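Local coordinates for A rubisco-like protein (Burkholderia fungorum, PDB 3NWR) that is of uncertain function but resembles the rubisco large chain in fold and probably acts as a lyase, at residues A[166-169]-A[173-176]; A[181-186]-A[213-218]; A[248-251]-A[257-260]. All coordinates share one frame; numbering follows the deposited sequence.

Interaction 1 of 3, residues A[166-169]-A[173-176]; sequences TIIK and GLSA
L174 reaches across a short loop and sets one methyl against two neighbouring groups, the side chain of I168 and the main-chain carbonyl of K169. CD1 of L174 stands 4.3 Å from CG2 of I168 and 4.1 Å from O of K169, both loose van der Waals distances. The methyl approaches the carbonyl from its flank, with an angle of about 103° at the oxygen. L174 holds CG beside its backbone N and anti to its carbonyl carbon (chi1 -63°), and the extended second torsion carries CD1 outward as the leading methyl, while CD2 is turned back from I168. I168 answers with its short branch, CG2. Its longer branch ends in CD1 against V183 of helix 176-189, and the side chain also touches T179.

The loop follows strand 163-165, the first strand of the TIM barrel, and runs into helix 176-189. Its T-x-x-K-P sequence resembles the segment that provides an active-site lysine in rubiscos, and the carboxylated K195 belongs to the same catalytic domain. The side chain of K169 leaves the backbone on the side away from L174, and its NZ is hydrogen-bonded to OD1 of N171. At the start of the loop, OG1 of T166 is hydrogen-bonded to the main-chain O of S380.

Beyond L174 the chain enters the helix through S175, the N-cap. OG of S175 caps a backbone N of the first turn, and OE1 of E178 bonds back to N of S175, the reciprocal half of a capping box. Just before L174, the carbonyl of G173 receives a weak hydrogen bond from R56 of the second subunit.

Interaction 2 of 3, residues A[181-186]-A[213-218]; sequences ALVREL and RAVMSE
A buried valine pair and a long salt bridge join two consecutive outer helices of the barrel, 176-189 and 208-226. The apolar part is V183 against V215. Their side chains cross at about a right angle, and CG1 of V215 is the shared point: it lies 3.8 Å from CG1 of V183 and 4.0 Å from CG2 of V183, meeting both branches of that residue.

One turn further along 208-226, E218 packs against R184. OE1 of E218 is 3.5 Å from NE of R184, a long ion pair. These two side chains also cross at about a right angle, and the same oxygen rests against the arginine stem, 3.4 Å from both CG and CD of R184, making the contact as much van der Waals as ionic. The guanidinium and carboxylate planes are 43° apart, and OE1 comes to the guanidinium obliquely. R184 sets CG anti to its backbone N (chi1 178°) and then bends at its second and third torsions, presenting its flank to the carboxylate. The far end of the guanidinium pairs with E188 through NH1 and OE2. NH2 of R184 lies close to NE of R221, a like-charge approach that the two carboxylates around R184 probably ease.

V183 also touches V219 of helix 208-226 and faces the loop that follows strand 163-165, while V215 packs on F234 of barrel strand 233-235.

Interaction 3 of 3, residues A[248-251]-A[257-260]; sequences ELVE and CVMA
V250 of helix 240-252 fits against the start of strand 257-261 through apolar and methyl-to-carbonyl contacts, with no hydrogen bond between the two segments.

The apolar contact is between two valines. CG1 of V258 lies 4.0 Å from both CB and CG2 of V250, and 4.1 Å from CG1 of V250, so a single methyl of the strand residue meets the whole branched end of the helix residue. The two side chains cross obliquely. V258 keeps CG1 anti to its carbonyl carbon (chi1 -68°), which brings that methyl to the helix and leaves CG2 in the crowded position between N and the carbonyl carbon.

The methyl-to-carbonyl contact involves C257, the residue before V258. CG1 of V250 sits 3.7 Å from O of C257, near van der Waals distance. The CB of C257 points away from the helix, and its side chain packs instead on A233 and on V280 and H282 of the next strand. Both valines are buried.

The contact closes the beta-alpha-beta crossover formed by strand 233-235, helix 240-252 and strand 257-261, a right-handed crossover of the kind a TIM barrel strings together from successive beta-alpha units. V250 also touches F234 of strand 233-235 and V212 of helix 208-226, while V258 hydrogen-bonds through its backbone to V280 and H282 on strand 280-284.

The three contacts follow one another along the chain and lie on the same side of its centre, all within the catalytic domain. Interactions 1 and 2 are centred about 10 Å apart and touch directly: O of K169 meets CD2 of L182 at 3.2 Å, and L174 also meets L182. Interaction 3 is centred about 15 Å from interaction 2, which it meets where R213 packs on L249; its centre is about 17 Å from that of interaction 1, and the nearest atoms of those two are about 7 Å apart. Helices 176-189, 208-226 and 240-252 pack side by side in chain order on the outside of the barrel, tying the first strand's loop to the crossover that ends in strand 257-261.

Interaction 1 of 3, residues A[166-169]-A[173-176]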
ATOM      1  N   THR A 166      16.065  17.508  11.538  1.00 15.58           N
ATOM      2  CA  THR A 166      16.087  16.522  12.603  1.00 15.82           C
ATOM      3  C   THR A 166      14.662  16.122  12.954  1.00 18.41           C
ATOM      4  O   THR A 166      13.701  16.743  12.479  1.00 15.89           O
ATOM      5  CB  THR A 166      16.841  17.041  13.845  1.00 17.70           C
ATOM      6  OG1 THR A 166      17.180  15.939  14.699  1.00 19.03           O
ATOM      7  CG2 THR A 166      15.990  18.025  14.606  1.00 18.96           C
ATOM      8  N   ILE A 167      14.521  15.067  13.755  1.00 17.96           N
ATOM      9  CA  ILE A 167      13.211  14.512  14.086  1.00 18.71           C
ATOM     10  C   ILE A 167      12.938  14.689  15.572  1.00 21.29           C
ATOM     11  O   ILE A 167      13.831  14.550  16.402  1.00 22.50           O
ATOM     12  CB  ILE A 167      13.092  12.999  13.732  1.00 22.97           C
ATOM     13  CG1 ILE A 167      13.466  12.748  12.269  1.00 23.14           C
ATOM     14  CG2 ILE A 167      11.673  12.477  13.997  1.00 22.16           C
ATOM     15  CD1 ILE A 167      14.957  12.673  12.018  1.00 32.29           C
ATOM     16  N   ILE A 168      11.698  15.020  15.897  1.00 15.63           N
ATOM     17  CA  ILE A 168      11.278  15.158  17.284  1.00 17.18           C
ATOM     18  C   ILE A 168      11.320  13.807  18.007  1.00 16.34           C
ATOM     19  O   ILE A 168      10.687  12.841  17.579  1.00 18.48           O
ATOM     20  CB  ILE A 168       9.859  15.767  17.348  1.00 15.60           C
ATOM     21  CG1 ILE A 168       9.894  17.218  16.858  1.00 15.88           C
ATOM     22  CG2 ILE A 168       9.306  15.698  18.774  1.00 15.45           C
ATOM     23  CD1 ILE A 168       8.523  17.791  16.529  1.00 15.86           C
ATOM     24  N   LYS A 169      12.090  13.753  19.095  1.00 16.89           N
ATOM     25  CA  LYS A 169      12.239  12.559  19.929  1.00 17.42           C
ATOM     26  C   LYS A 169      11.911  12.927  21.372  1.00 18.74           C
ATOM     27  O   LYS A 169      12.261  14.019  21.820  1.00 21.83           O
ATOM     28  CB  LYS A 169      13.688  12.067  19.881  1.00 22.90           C
ATOM     29  CG  LYS A 169      14.155  11.553  18.531  1.00 27.33           C
ATOM     30  CD  LYS A 169      13.627  10.154  18.280  1.00 26.60           C
ATOM     31  CE  LYS A 169      14.098   9.611  16.947  1.00 35.75           C
ATOM     32  NZ  LYS A 169      13.602   8.225  16.739  1.00 38.11           N
ATOM     33  N   GLY A 173       4.589  10.733  22.617  1.00 18.15           N
ATOM     34  CA  GLY A 173       4.462  10.677  24.066  1.00 18.70           C
ATOM     35  C   GLY A 173       4.635  12.005  24.776  1.00 17.66           C
ATOM     36  O   GLY A 173       4.130  12.187  25.886  1.00 21.30           O
ATOM     37  N   LEU A 174       5.371  12.930  24.163  1.00 18.90           N
ATOM     38  CA  LEU A 174       5.457  14.286  24.697  1.00 18.62           C
ATOM     39  C   LEU A 174       4.111  14.982  24.630  1.00 17.48           C
ATOM     40  O   LEU A 174       3.305  14.735  23.731  1.00 19.51           O
ATOM     41  CB  LEU A 174       6.476  15.125  23.925  1.00 16.89           C
ATOM     42  CG  LEU A 174       7.945  14.699  23.936  1.00 17.07           C
ATOM     43  CD1 LEU A 174       8.758  15.656  23.082  1.00 20.39           C
ATOM     44  CD2 LEU A 174       8.497  14.645  25.356  1.00 20.99           C
ATOM     45  N   SER A 175       3.866  15.877  25.580  1.00 19.12           N
ATOM     46  CA  SER A 175       2.691  16.734  25.501  1.00 20.78           C
ATOM     47  C   SER A 175       2.908  17.805  24.434  1.00 17.35           C
ATOM     48  O   SER A 175       4.021  17.972  23.925  1.00 17.18           O
ATOM     49  CB  SER A 175       2.454  17.412  26.849  1.00 19.12           C
ATOM     50  OG  SER A 175       3.467  18.370  27.094  1.00 20.28           O
ATOM     51  N   ALA A 176       1.856  18.552  24.112  1.00 17.68           N
ATOM     52  CA  ALA A 176       1.994  19.638  23.153  1.00 18.20           C
ATOM     53  C   ALA A 176       3.005  20.662  23.654  1.00 20.70           C
ATOM     54  O   ALA A 176       3.855  21.119  22.900  1.00 19.00           O
ATOM     55  CB  ALA A 176       0.647  20.298  22.866  1.00 20.79           C
TER

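Interaction 2 of 3, residues A[181-186]-A[213-218]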
ATOM      1  N   ALA A 181       8.475  23.140  23.506  1.00 18.48           N
ATOM      2  CA  ALA A 181       9.715  23.501  24.196  1.00 18.98           C
ATOM      3  C   ALA A 181      10.908  22.851  23.508  1.00 19.78           C
ATOM      4  O   ALA A 181      11.961  23.470  23.337  1.00 21.05           O
ATOM      5  CB  ALA A 181       9.654  23.068  25.662  1.00 21.30           C
ATOM      6  N   LEU A 182      10.736  21.594  23.112  1.00 20.38           N
ATOM      7  CA  LEU A 182      11.809  20.880  22.436  1.00 20.03           C
ATOM      8  C   LEU A 182      12.086  21.506  21.079  1.00 18.95           C
ATOM      9  O   LEU A 182      13.236  21.733  20.710  1.00 17.57           O
ATOM     10  CB  LEU A 182      11.446  19.406  22.274  1.00 16.63           C
ATOM     11  CG  LEU A 182      12.382  18.578  21.396  1.00 17.09           C
ATOM     12  CD1 LEU A 182      13.829  18.667  21.867  1.00 19.05           C
ATOM     13  CD2 LEU A 182      11.893  17.143  21.371  1.00 17.71           C
ATOM     14  N   VAL A 183      11.027  21.788  20.329  1.00 16.98           N
ATOM     15  CA  VAL A 183      11.189  22.428  19.031  1.00 16.70           C
ATOM     16  C   VAL A 183      11.948  23.756  19.145  1.00 18.97           C
ATOM     17  O   VAL A 183      12.794  24.063  18.314  1.00 17.83           O
ATOM     18  CB  VAL A 183       9.835  22.609  18.330  1.00 15.64           C
ATOM     19  CG1 VAL A 183       9.942  23.594  17.182  1.00 20.20           C
ATOM     20  CG2 VAL A 183       9.338  21.269  17.838  1.00 17.31           C
ATOM     21  N   ARG A 184      11.656  24.530  20.186  1.00 18.89           N
ATOM     22  CA  ARG A 184      12.398  25.766  20.438  1.00 21.26           C
ATOM     23  C   ARG A 184      13.901  25.502  20.553  1.00 17.54           C
ATOM     24  O   ARG A 184      14.710  26.196  19.932  1.00 19.64           O
ATOM     25  CB  ARG A 184      11.868  26.464  21.693  1.00 21.28           C
ATOM     26  CG  ARG A 184      12.611  27.745  22.067  1.00 25.41           C
ATOM     27  CD  ARG A 184      12.714  28.702  20.893  1.00 31.51           C
ATOM     28  NE  ARG A 184      12.676  30.100  21.328  1.00 36.81           N
ATOM     29  CZ  ARG A 184      13.158  31.120  20.627  1.00 33.52           C
ATOM     30  NH1 ARG A 184      13.740  30.900  19.461  1.00 41.06           N
ATOM     31  NH2 ARG A 184      13.066  32.361  21.094  1.00 31.12           N
ATOM     32  N   GLU A 185      14.266  24.484  21.327  1.00 18.82           N
ATOM     33  CA  GLU A 185      15.675  24.127  21.500  1.00 19.63           C
ATOM     34  C   GLU A 185      16.306  23.682  20.187  1.00 18.56           C
ATOM     35  O   GLU A 185      17.444  24.030  19.896  1.00 18.28           O
ATOM     36  CB  GLU A 185      15.834  23.025  22.547  1.00 21.64           C
ATOM     37  CG  GLU A 185      15.365  23.408  23.944  1.00 25.74           C
ATOM     38  CD  GLU A 185      15.228  22.204  24.865  1.00 39.42           C
ATOM     39  OE1 GLU A 185      15.520  21.073  24.422  1.00 38.39           O
ATOM     40  OE2 GLU A 185      14.827  22.390  26.035  1.00 47.37           O
ATOM     41  N   LEU A 186      15.566  22.909  19.395  1.00 19.07           N
ATOM     42  CA  LEU A 186      16.082  22.436  18.113  1.00 17.28           C
ATOM     43  C   LEU A 186      16.310  23.606  17.147  1.00 18.26           C
ATOM     44  O   LEU A 186      17.307  23.645  16.430  1.00 16.82           O
ATOM     45  CB  LEU A 186      15.137  21.392  17.497  1.00 15.88           C
ATOM     46  CG  LEU A 186      14.899  20.125  18.329  1.00 17.37           C
ATOM     47  CD1 LEU A 186      13.846  19.207  17.698  1.00 17.52           C
ATOM     48  CD2 LEU A 186      16.216  19.365  18.550  1.00 20.78           C
ATOM     49  N   ARG A 213      -0.543  24.448  17.176  1.00 19.35           N
ATOM     50  CA  ARG A 213      -0.608  25.775  17.787  1.00 19.07           C
ATOM     51  C   ARG A 213       0.579  26.069  18.711  1.00 18.55           C
ATOM     52  O   ARG A 213       1.193  27.137  18.624  1.00 19.67           O
ATOM     53  CB  ARG A 213      -1.935  25.963  18.526  1.00 18.94           C
ATOM     54  CG  ARG A 213      -3.152  25.923  17.631  1.00 21.43           C
ATOM     55  CD  ARG A 213      -4.411  26.174  18.450  1.00 23.53           C
ATOM     56  NE  ARG A 213      -5.559  26.446  17.594  1.00 31.53           N
ATOM     57  CZ  ARG A 213      -6.493  25.550  17.295  1.00 30.40           C
ATOM     58  NH1 ARG A 213      -6.415  24.328  17.789  1.00 30.19           N
ATOM     59  NH2 ARG A 213      -7.507  25.881  16.506  1.00 38.86           N
ATOM     60  N   ALA A 214       0.921  25.127  19.587  1.00 19.63           N
ATOM     61  CA  ALA A 214       2.021  25.354  20.525  1.00 18.46           C
ATOM     62  C   ALA A 214       3.360  25.441  19.812  1.00 19.61           C
ATOM     63  O   ALA A 214       4.158  26.337  20.071  1.00 18.98           O
ATOM     64  CB  ALA A 214       2.065  24.268  21.585  1.00 20.69           C
ATOM     65  N   VAL A 215       3.608  24.500  18.909  1.00 17.81           N
ATOM     66  CA  VAL A 215       4.867  24.488  18.177  1.00 16.06           C
ATOM     67  C   VAL A 215       5.058  25.728  17.303  1.00 17.81           C
ATOM     68  O   VAL A 215       6.137  26.325  17.290  1.00 18.40           O
ATOM     69  CB  VAL A 215       5.013  23.203  17.325  1.00 14.24           C
ATOM     70  CG1 VAL A 215       6.189  23.313  16.371  1.00 17.14           C
ATOM     71  CG2 VAL A 215       5.165  21.985  18.227  1.00 16.46           C
ATOM     72  N   MET A 216       4.023  26.122  16.570  1.00 17.06           N
ATOM     73  CA  MET A 216       4.169  27.269  15.685  1.00 19.02           C
ATOM     74  C   MET A 216       4.395  28.569  16.456  1.00 19.03           C
ATOM     75  O   MET A 216       5.061  29.473  15.962  1.00 18.33           O
ATOM     76  CB  MET A 216       2.992  27.400  14.716  1.00 17.93           C
ATOM     77  CG  MET A 216       3.011  26.382  13.566  1.00 15.52           C
ATOM     78  SD  MET A 216       4.604  26.292  12.713  1.00 16.64           S
ATOM     79  CE  MET A 216       4.828  28.025  12.272  1.00 17.90           C
ATOM     80  N   SER A 217       3.845  28.660  17.663  1.00 20.58           N
ATOM     81  CA  SER A 217       4.124  29.826  18.498  1.00 19.96           C
ATOM     82  C   SER A 217       5.622  29.998  18.704  1.00 21.62           C
ATOM     83  O   SER A 217       6.158  31.098  18.559  1.00 22.15           O
ATOM     84  CB  SER A 217       3.428  29.718  19.850  1.00 20.23           C
ATOM     85  OG  SER A 217       3.677  30.884  20.614  1.00 26.13           O
ATOM     86  N   GLU A 218       6.294  28.902  19.045  1.00 20.22           N
ATOM     87  CA  GLU A 218       7.737  28.917  19.233  1.00 19.67           C
ATOM     88  C   GLU A 218       8.479  29.184  17.930  1.00 19.86           C
ATOM     89  O   GLU A 218       9.431  29.955  17.903  1.00 19.19           O
ATOM     90  CB  GLU A 218       8.219  27.607  19.864  1.00 18.64           C
ATOM     91  CG  GLU A 218       7.756  27.412  21.300  1.00 20.89           C
ATOM     92  CD  GLU A 218       8.499  28.304  22.281  1.00 23.50           C
ATOM     93  OE1 GLU A 218       9.436  29.019  21.867  1.00 22.10           O
ATOM     94  OE2 GLU A 218       8.141  28.279  23.474  1.00 31.28           O
TER

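Interaction 3 of 3, residues A[248-251]-A[257-260]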
ATOM      1  N   GLU A 248      -5.353  22.934   6.784  1.00 15.34           N
ATOM      2  CA  GLU A 248      -5.866  24.298   6.907  1.00 15.37           C
ATOM      3  C   GLU A 248      -5.358  24.941   8.192  1.00 16.87           C
ATOM      4  O   GLU A 248      -4.943  26.101   8.193  1.00 15.64           O
ATOM      5  CB  GLU A 248      -7.394  24.309   6.897  1.00 17.89           C
ATOM      6  CG  GLU A 248      -8.024  23.929   5.574  1.00 22.96           C
ATOM      7  CD  GLU A 248      -9.540  23.962   5.653  1.00 35.37           C
ATOM      8  OE1 GLU A 248     -10.069  24.761   6.460  1.00 40.62           O
ATOM      9  OE2 GLU A 248     -10.195  23.195   4.918  1.00 37.63           O
ATOM     10  N   LEU A 249      -5.376  24.189   9.287  1.00 14.73           N
ATOM     11  CA  LEU A 249      -4.877  24.708  10.564  1.00 14.18           C
ATOM     12  C   LEU A 249      -3.385  25.032  10.494  1.00 14.61           C
ATOM     13  O   LEU A 249      -2.948  26.085  10.949  1.00 16.34           O
ATOM     14  CB  LEU A 249      -5.139  23.725  11.708  1.00 17.86           C
ATOM     15  CG  LEU A 249      -4.515  24.144  13.042  1.00 16.51           C
ATOM     16  CD1 LEU A 249      -5.178  25.430  13.566  1.00 19.47           C
ATOM     17  CD2 LEU A 249      -4.599  23.032  14.071  1.00 23.31           C
ATOM     18  N   VAL A 250      -2.595  24.122   9.923  1.00 13.40           N
ATOM     19  CA  VAL A 250      -1.164  24.368   9.806  1.00 12.95           C
ATOM     20  C   VAL A 250      -0.928  25.669   9.049  1.00 15.25           C
ATOM     21  O   VAL A 250      -0.103  26.489   9.459  1.00 15.94           O
ATOM     22  CB  VAL A 250      -0.417  23.176   9.146  1.00 13.05           C
ATOM     23  CG1 VAL A 250       1.044  23.539   8.852  1.00 12.83           C
ATOM     24  CG2 VAL A 250      -0.464  21.958  10.058  1.00 14.94           C
ATOM     25  N   GLU A 251      -1.660  25.875   7.959  1.00 14.56           N
ATOM     26  CA  GLU A 251      -1.508  27.106   7.187  1.00 14.58           C
ATOM     27  C   GLU A 251      -1.910  28.337   7.998  1.00 16.24           C
ATOM     28  O   GLU A 251      -1.200  29.353   7.996  1.00 15.40           O
ATOM     29  CB  GLU A 251      -2.299  27.049   5.877  1.00 16.04           C
ATOM     30  CG  GLU A 251      -2.179  28.314   5.045  1.00 15.58           C
ATOM     31  CD  GLU A 251      -2.898  28.220   3.716  1.00 19.35           C
ATOM     32  OE1 GLU A 251      -3.508  27.164   3.423  1.00 20.52           O
ATOM     33  OE2 GLU A 251      -2.852  29.212   2.955  1.00 18.42           O
ATOM     34  N   CYS A 257       4.604  23.453   5.850  1.00 13.29           N
ATOM     35  CA  CYS A 257       4.802  22.070   5.445  1.00 13.09           C
ATOM     36  C   CYS A 257       3.890  21.125   6.225  1.00 11.71           C
ATOM     37  O   CYS A 257       3.688  21.307   7.429  1.00 12.07           O
ATOM     38  CB  CYS A 257       6.274  21.692   5.675  1.00 12.57           C
ATOM     39  SG  CYS A 257       6.720  19.993   5.200  1.00 14.37           S
ATOM     40  N   VAL A 258       3.353  20.126   5.528  1.00 11.70           N
ATOM     41  CA  VAL A 258       2.686  18.993   6.163  1.00 11.52           C
ATOM     42  C   VAL A 258       3.306  17.685   5.676  1.00 12.62           C
ATOM     43  O   VAL A 258       3.734  17.573   4.527  1.00 13.75           O
ATOM     44  CB  VAL A 258       1.168  18.981   5.913  1.00 12.34           C
ATOM     45  CG1 VAL A 258       0.513  20.162   6.631  1.00 13.42           C
ATOM     46  CG2 VAL A 258       0.872  19.020   4.423  1.00 14.03           C
ATOM     47  N   MET A 259       3.348  16.710   6.573  1.00 12.19           N
ATOM     48  CA  MET A 259       3.886  15.387   6.289  1.00 10.42           C
ATOM     49  C   MET A 259       2.731  14.393   6.273  1.00 12.50           C
ATOM     50  O   MET A 259       1.761  14.549   7.016  1.00 11.86           O
ATOM     51  CB  MET A 259       4.872  15.020   7.396  1.00 11.79           C
ATOM     52  CG  MET A 259       5.157  13.542   7.570  1.00 14.34           C
ATOM     53  SD  MET A 259       6.268  13.396   8.993  1.00 16.98           S
ATOM     54  CE  MET A 259       6.129  11.641   9.328  1.00 15.30           C
ATOM     55  N   ALA A 260       2.827  13.379   5.421  1.00 10.98           N
ATOM     56  CA  ALA A 260       1.814  12.321   5.355  1.00 10.08           C
ATOM     57  C   ALA A 260       2.466  10.970   5.108  1.00 10.80           C
ATOM     58  O   ALA A 260       3.427  10.879   4.344  1.00 11.83           O
ATOM     59  CB  ALA A 260       0.782  12.625   4.255  1.00 12.66           C
TER